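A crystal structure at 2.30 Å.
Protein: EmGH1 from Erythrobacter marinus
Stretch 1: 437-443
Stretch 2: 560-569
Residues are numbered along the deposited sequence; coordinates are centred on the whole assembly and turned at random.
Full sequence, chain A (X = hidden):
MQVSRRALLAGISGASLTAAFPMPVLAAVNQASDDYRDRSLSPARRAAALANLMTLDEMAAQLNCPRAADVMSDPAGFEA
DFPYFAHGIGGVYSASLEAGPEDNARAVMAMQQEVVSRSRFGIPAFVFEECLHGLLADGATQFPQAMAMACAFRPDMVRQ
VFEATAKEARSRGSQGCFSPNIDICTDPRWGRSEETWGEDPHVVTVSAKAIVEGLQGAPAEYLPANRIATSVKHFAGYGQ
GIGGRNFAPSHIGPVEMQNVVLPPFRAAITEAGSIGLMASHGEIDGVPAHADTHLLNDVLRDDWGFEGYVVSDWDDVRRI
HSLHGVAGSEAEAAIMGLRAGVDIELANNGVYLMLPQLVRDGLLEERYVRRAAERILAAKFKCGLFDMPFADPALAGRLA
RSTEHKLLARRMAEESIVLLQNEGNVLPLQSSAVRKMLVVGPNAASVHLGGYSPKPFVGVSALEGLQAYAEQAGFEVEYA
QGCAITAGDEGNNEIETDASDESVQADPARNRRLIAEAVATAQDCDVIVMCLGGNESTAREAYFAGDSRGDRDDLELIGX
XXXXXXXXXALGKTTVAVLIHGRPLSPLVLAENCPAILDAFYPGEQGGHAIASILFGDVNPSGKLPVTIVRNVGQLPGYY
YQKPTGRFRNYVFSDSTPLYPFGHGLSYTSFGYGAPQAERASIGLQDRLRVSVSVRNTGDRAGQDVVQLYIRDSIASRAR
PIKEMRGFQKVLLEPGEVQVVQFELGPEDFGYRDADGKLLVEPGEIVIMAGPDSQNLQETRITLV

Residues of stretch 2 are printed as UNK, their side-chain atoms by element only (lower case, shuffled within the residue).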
ATOM      1  N   MET A 437      19.078 -39.109  14.144  1.00 43.55           N
ATOM      2  CA  MET A 437      18.474 -37.893  13.612  1.00 37.57           C
ATOM      3  C   MET A 437      19.237 -36.667  14.094  1.00 34.99           C
ATOM      4  O   MET A 437      19.473 -36.513  15.297  1.00 37.65           O
ATOM      5  CB  MET A 437      17.009 -37.796  14.032  1.00 35.26           C
ATOM      6  CG  MET A 437      16.413 -36.413  13.835  1.00 34.99           C
ATOM      7  SD  MET A 437      14.843 -36.193  14.684  1.00 28.94           S
ATOM      8  CE  MET A 437      13.783 -37.424  13.946  1.00 22.86           C
ATOM      9  N   LEU A 438      19.628 -35.806  13.154  1.00 30.68           N
ATOM     10  CA  LEU A 438      20.206 -34.506  13.476  1.00 32.90           C
ATOM     11  C   LEU A 438      19.092 -33.466  13.566  1.00 37.36           C
ATOM     12  O   LEU A 438      18.343 -33.276  12.601  1.00 35.12           O
ATOM     13  CB  LEU A 438      21.218 -34.080  12.418  1.00 30.97           C
ATOM     14  CG  LEU A 438      21.681 -32.620  12.515  1.00 33.04           C
ATOM     15  CD1 LEU A 438      22.529 -32.393  13.762  1.00 34.88           C
ATOM     16  CD2 LEU A 438      22.429 -32.189  11.269  1.00 26.78           C
ATOM     17  N   VAL A 439      18.978 -32.809  14.717  1.00 35.26           N
ATOM     18  CA  VAL A 439      18.070 -31.682  14.910  1.00 31.76           C
ATOM     19  C   VAL A 439      18.922 -30.422  14.917  1.00 31.09           C
ATOM     20  O   VAL A 439      19.770 -30.249  15.799  1.00 35.50           O
ATOM     21  CB  VAL A 439      17.262 -31.823  16.211  1.00 35.70           C
ATOM     22  CG1 VAL A 439      16.317 -30.643  16.397  1.00 35.06           C
ATOM     23  CG2 VAL A 439      16.473 -33.123  16.199  1.00 27.94           C
ATOM     24  N   VAL A 440      18.710 -29.544  13.932  1.00 27.38           N
ATOM     25  CA  VAL A 440      19.631 -28.449  13.646  1.00 25.93           C
ATOM     26  C   VAL A 440      18.858 -27.189  13.271  1.00 29.87           C
ATOM     27  O   VAL A 440      17.806 -27.254  12.624  1.00 24.27           O
ATOM     28  CB  VAL A 440      20.606 -28.849  12.517  1.00 26.22           C
ATOM     29  CG1 VAL A 440      19.826 -29.477  11.381  1.00 22.29           C
ATOM     30  CG2 VAL A 440      21.389 -27.649  12.006  1.00 17.06           C
ATOM     31  N   GLY A 441      19.403 -26.033  13.666  1.00 25.00           N
ATOM     32  CA  GLY A 441      18.860 -24.751  13.276  1.00 27.95           C
ATOM     33  C   GLY A 441      18.712 -23.767  14.423  1.00 27.35           C
ATOM     34  O   GLY A 441      18.713 -24.136  15.605  1.00 29.12           O
ATOM     35  N   PRO A 442      18.569 -22.483  14.092  1.00 34.74           N
ATOM     36  CA  PRO A 442      18.486 -21.461  15.150  1.00 27.68           C
ATOM     37  C   PRO A 442      17.285 -21.628  16.070  1.00 28.81           C
ATOM     38  O   PRO A 442      17.336 -21.161  17.212  1.00 26.22           O
ATOM     39  CB  PRO A 442      18.421 -20.147  14.365  1.00 25.03           C
ATOM     40  CG  PRO A 442      17.865 -20.535  13.022  1.00 25.75           C
ATOM     41  CD  PRO A 442      18.432 -21.904  12.745  1.00 33.35           C
ATOM     42  N   ASN A 443      16.226 -22.316  15.643  1.00 25.00           N
ATOM     43  CA  ASN A 443      15.045 -22.477  16.480  1.00 29.88           C
ATOM     44  C   ASN A 443      14.841 -23.910  16.956  1.00 29.92           C
ATOM     45  O   ASN A 443      13.709 -24.320  17.220  1.00 30.23           O
ATOM     46  CB  ASN A 443      13.806 -21.975  15.743  1.00 27.72           C
ATOM     47  CG  ASN A 443      13.856 -20.486  15.509  1.00 30.09           C
ATOM     48  OD1 ASN A 443      14.626 -19.777  16.170  1.00 26.28           O
ATOM     49  ND2 ASN A 443      13.071 -20.000  14.544  1.00 25.22           N
ATOM     50  N   UNK A 560      21.491 -16.311   7.230  1.00 32.04           N
ATOM     51  CA  UNK A 560      22.196 -17.422   6.610  1.00 30.35           C
ATOM     52  C   UNK A 560      21.412 -18.712   6.657  1.00 27.27           C
ATOM     53  O   UNK A 560      21.979 -19.775   6.386  1.00 36.38           O
ATOM     54  c   UNK A 560      24.606 -16.629   6.849  1.00 30.84           C
ATOM     55  c   UNK A 560      24.293 -15.244   7.353  1.00 36.12           C
ATOM     56  o   UNK A 560      24.186 -14.321   6.522  1.00 38.99           O
ATOM     57  c   UNK A 560      23.557 -17.633   7.281  1.00 30.55           C
ATOM     58  o   UNK A 560      24.133 -15.082   8.581  1.00 36.23           O
ATOM     59  N   UNK A 561      20.128 -18.652   6.999  1.00 25.90           N
ATOM     60  CA  UNK A 561      19.359 -19.879   7.167  1.00 25.93           C
ATOM     61  C   UNK A 561      19.184 -20.622   5.846  1.00 30.36           C
ATOM     62  O   UNK A 561      19.158 -21.857   5.828  1.00 26.45           O
ATOM     63  o   UNK A 561      15.854 -19.620  10.083  1.00 22.96           O
ATOM     64  c   UNK A 561      18.009 -19.048   9.211  1.00 26.36           C
ATOM     65  n   UNK A 561      16.200 -17.471   9.520  1.00 19.00           N
ATOM     66  c   UNK A 561      16.597 -18.731   9.664  1.00 22.95           C
ATOM     67  c   UNK A 561      17.996 -19.565   7.772  1.00 24.38           C
ATOM     68  N   UNK A 562      19.024 -19.895   4.734  1.00 20.35           N
ATOM     69  CA  UNK A 562      18.917 -20.576   3.448  1.00 27.94           C
ATOM     70  C   UNK A 562      20.235 -21.241   3.085  1.00 26.70           C
ATOM     71  O   UNK A 562      20.246 -22.374   2.596  1.00 22.22           O
ATOM     72  c   UNK A 562      18.486 -19.598   2.350  1.00 16.51           C
ATOM     73  n   UNK A 562      16.746 -17.938   2.142  1.00 27.35           N
ATOM     74  o   UNK A 562      16.185 -19.973   2.897  1.00 23.99           O
ATOM     75  c   UNK A 562      17.034 -19.184   2.482  1.00 27.25           C
ATOM     76  N   UNK A 563      21.350 -20.545   3.324  1.00 27.09           N
ATOM     77  CA  UNK A 563      22.667 -21.156   3.174  1.00 27.35           C
ATOM     78  C   UNK A 563      22.751 -22.461   3.952  1.00 30.49           C
ATOM     79  O   UNK A 563      23.122 -23.504   3.401  1.00 32.41           O
ATOM     80  o   UNK A 563      25.754 -18.285   3.532  1.00 46.91           O
ATOM     81  c   UNK A 563      25.147 -20.560   3.181  1.00 32.37           C
ATOM     82  c   UNK A 563      26.163 -19.466   3.412  1.00 37.30           C
ATOM     83  o   UNK A 563      27.375 -19.789   3.466  1.00 48.92           O
ATOM     84  c   UNK A 563      23.751 -20.177   3.634  1.00 29.65           C
ATOM     85  N   UNK A 564      22.369 -22.430   5.233  1.00 27.78           N
ATOM     86  CA  UNK A 564      22.407 -23.644   6.042  1.00 23.20           C
ATOM     87  C   UNK A 564      21.526 -24.732   5.445  1.00 35.38           C
ATOM     88  O   UNK A 564      21.923 -25.904   5.387  1.00 34.12           O
ATOM     89  c   UNK A 564      21.605 -24.534   8.360  1.00 28.77           C
ATOM     90  c   UNK A 564      21.971 -23.335   7.477  1.00 27.22           C
ATOM     91  c   UNK A 564      22.852 -25.370   8.727  1.00 18.88           C
ATOM     92  c   UNK A 564      20.853 -24.079   9.612  1.00 24.00           C
ATOM     93  N   UNK A 565      20.327 -24.360   4.987  1.00 32.66           N
ATOM     94  CA  UNK A 565      19.389 -25.355   4.487  1.00 28.36           C
ATOM     95  C   UNK A 565      19.915 -26.026   3.229  1.00 27.47           C
ATOM     96  O   UNK A 565      19.846 -27.255   3.097  1.00 29.86           O
ATOM     97  c   UNK A 565      18.033 -24.712   4.221  1.00 23.51           C
ATOM     98  N   UNK A 566      20.442 -25.238   2.293  1.00 25.01           N
ATOM     99  CA  UNK A 566      20.975 -25.830   1.072  1.00 36.05           C
ATOM    100  C   UNK A 566      22.211 -26.685   1.351  1.00 35.63           C
ATOM    101  O   UNK A 566      22.418 -27.706   0.680  1.00 33.32           O
ATOM    102  o   UNK A 566      20.726 -21.738  -1.154  1.00 44.18           O
ATOM    103  c   UNK A 566      20.081 -23.853  -0.248  1.00 32.75           C
ATOM    104  c   UNK A 566      21.283 -24.731   0.056  1.00 34.80           C
ATOM    105  c   UNK A 566      20.332 -22.908  -1.400  1.00 42.32           C
ATOM    106  o   UNK A 566      20.143 -23.346  -2.556  1.00 39.73           O
ATOM    107  N   UNK A 567      23.027 -26.305   2.344  1.00 35.76           N
ATOM    108  CA  UNK A 567      24.202 -27.106   2.677  1.00 32.00           C
ATOM    109  C   UNK A 567      23.797 -28.484   3.171  1.00 35.29           C
ATOM    110  O   UNK A 567      24.431 -29.485   2.820  1.00 42.17           O
ATOM    111  c   UNK A 567      25.060 -26.398   3.722  1.00 21.64           C
ATOM    112  N   UNK A 568      22.740 -28.560   3.981  1.00 35.99           N
ATOM    113  CA  UNK A 568      22.286 -29.845   4.505  1.00 29.85           C
ATOM    114  C   UNK A 568      21.551 -30.649   3.444  1.00 37.10           C
ATOM    115  O   UNK A 568      21.668 -31.883   3.395  1.00 29.16           O
ATOM    116  c   UNK A 568      21.386 -29.630   5.728  1.00 23.71           C
ATOM    117  c   UNK A 568      22.083 -29.002   6.943  1.00 33.00           C
ATOM    118  c   UNK A 568      23.193 -29.930   7.473  1.00 27.49           C
ATOM    119  c   UNK A 568      21.093 -28.663   8.061  1.00 22.17           C
ATOM    120  N   UNK A 569      20.783 -29.964   2.592  1.00 31.66           N
ATOM    121  CA  UNK A 569      20.025 -30.667   1.568  1.00 30.90           C
ATOM    122  C   UNK A 569      20.951 -31.341   0.564  1.00 25.51           C
ATOM    123  O   UNK A 569      20.642 -32.432   0.070  1.00 37.17           O
ATOM    124  c   UNK A 569      19.066 -29.691   0.876  1.00 34.29           C
ATOM    125  c   UNK A 569      17.139 -28.075   1.134  1.00 30.98           C
ATOM    126  c   UNK A 569      17.833 -29.302   1.704  1.00 32.52           C
ATOM    127  c   UNK A 569      16.867 -30.452   1.814  1.00 30.27           C
TER

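Position 560 carries three side-chain carbons, the third bearing two oxygens. That is a carboxylate on a two-carbon arm, out of reach of stretch 1. It is Glu560, at the N-cap position of the helix.

Position 561 has three carbons, the last carrying one oxygen and one nitrogen. This is a long amide. Its CA-to-CB bond points sideways, but the end comes nearer to stretch 1, where its oxygen lies 3.7 Å from Pro442 CG. It is Gln561. The contact is no hydrogen bond, and OE1 finds a hydrogen-bond partner elsewhere in the structure.

Position 562 shows two carbons, the second with one oxygen and one nitrogen. The amide is one carbon shorter, so this is Asn562. It does not touch stretch 1.

Position 563 again has three carbons ending in two oxygens. It is Glu563, with no contact to stretch 1.

Position 564 has four carbons, forked at the second. The chain is branched and apolar. Both branch ends lie 4.3 Å from Val440 CG2, and one of them also lies 4.2 Å from Gly441 CA. This is Leu564, with chi1 t and chi2 p; the branch near Gly441 is CD2.

Position 565 has a single carbon and is Ala565. Its CB is buried but does not reach stretch 1.

Position 566 has three carbons, the third with two oxygens. It is Glu566, exposed and far from the strand.

Position 567 has one carbon. It is Ala567, also out of reach.

Position 568 has four carbons, forked at the second. One branch end lies 3.6 Å from Val440 CG1, and the other 4.5 Å from Leu438 CD2. This is Leu568, with chi1 m and chi2 t; CD1 meets the valine and CD2 the leucine.

Position 569 has four carbons with the same fork. It is Leu569, but it does not reach stretch 1.

The contact is a helix packed against a strand, nearly antiparallel at 169°, with axes 12.0 Å apart at closest approach. Leu564 and Leu568 are one helical turn apart, so both point toward the strand. Leu438 and Val440 alternate with Met437 and Val439, which are out of reach. Val440 meets both leucines. At Gly441, beyond the strand, the backbone angles themselves call for glycine: a CB would jam against the preceding carbonyl oxygen. Pro442 extends the contact to Gln561. No hydrogen bond crosses between the stretches. The contact is mainly apolar packing and buries 225 Å², both sides summed.

Stretch 2, residues 560-569: EQNELAEALL
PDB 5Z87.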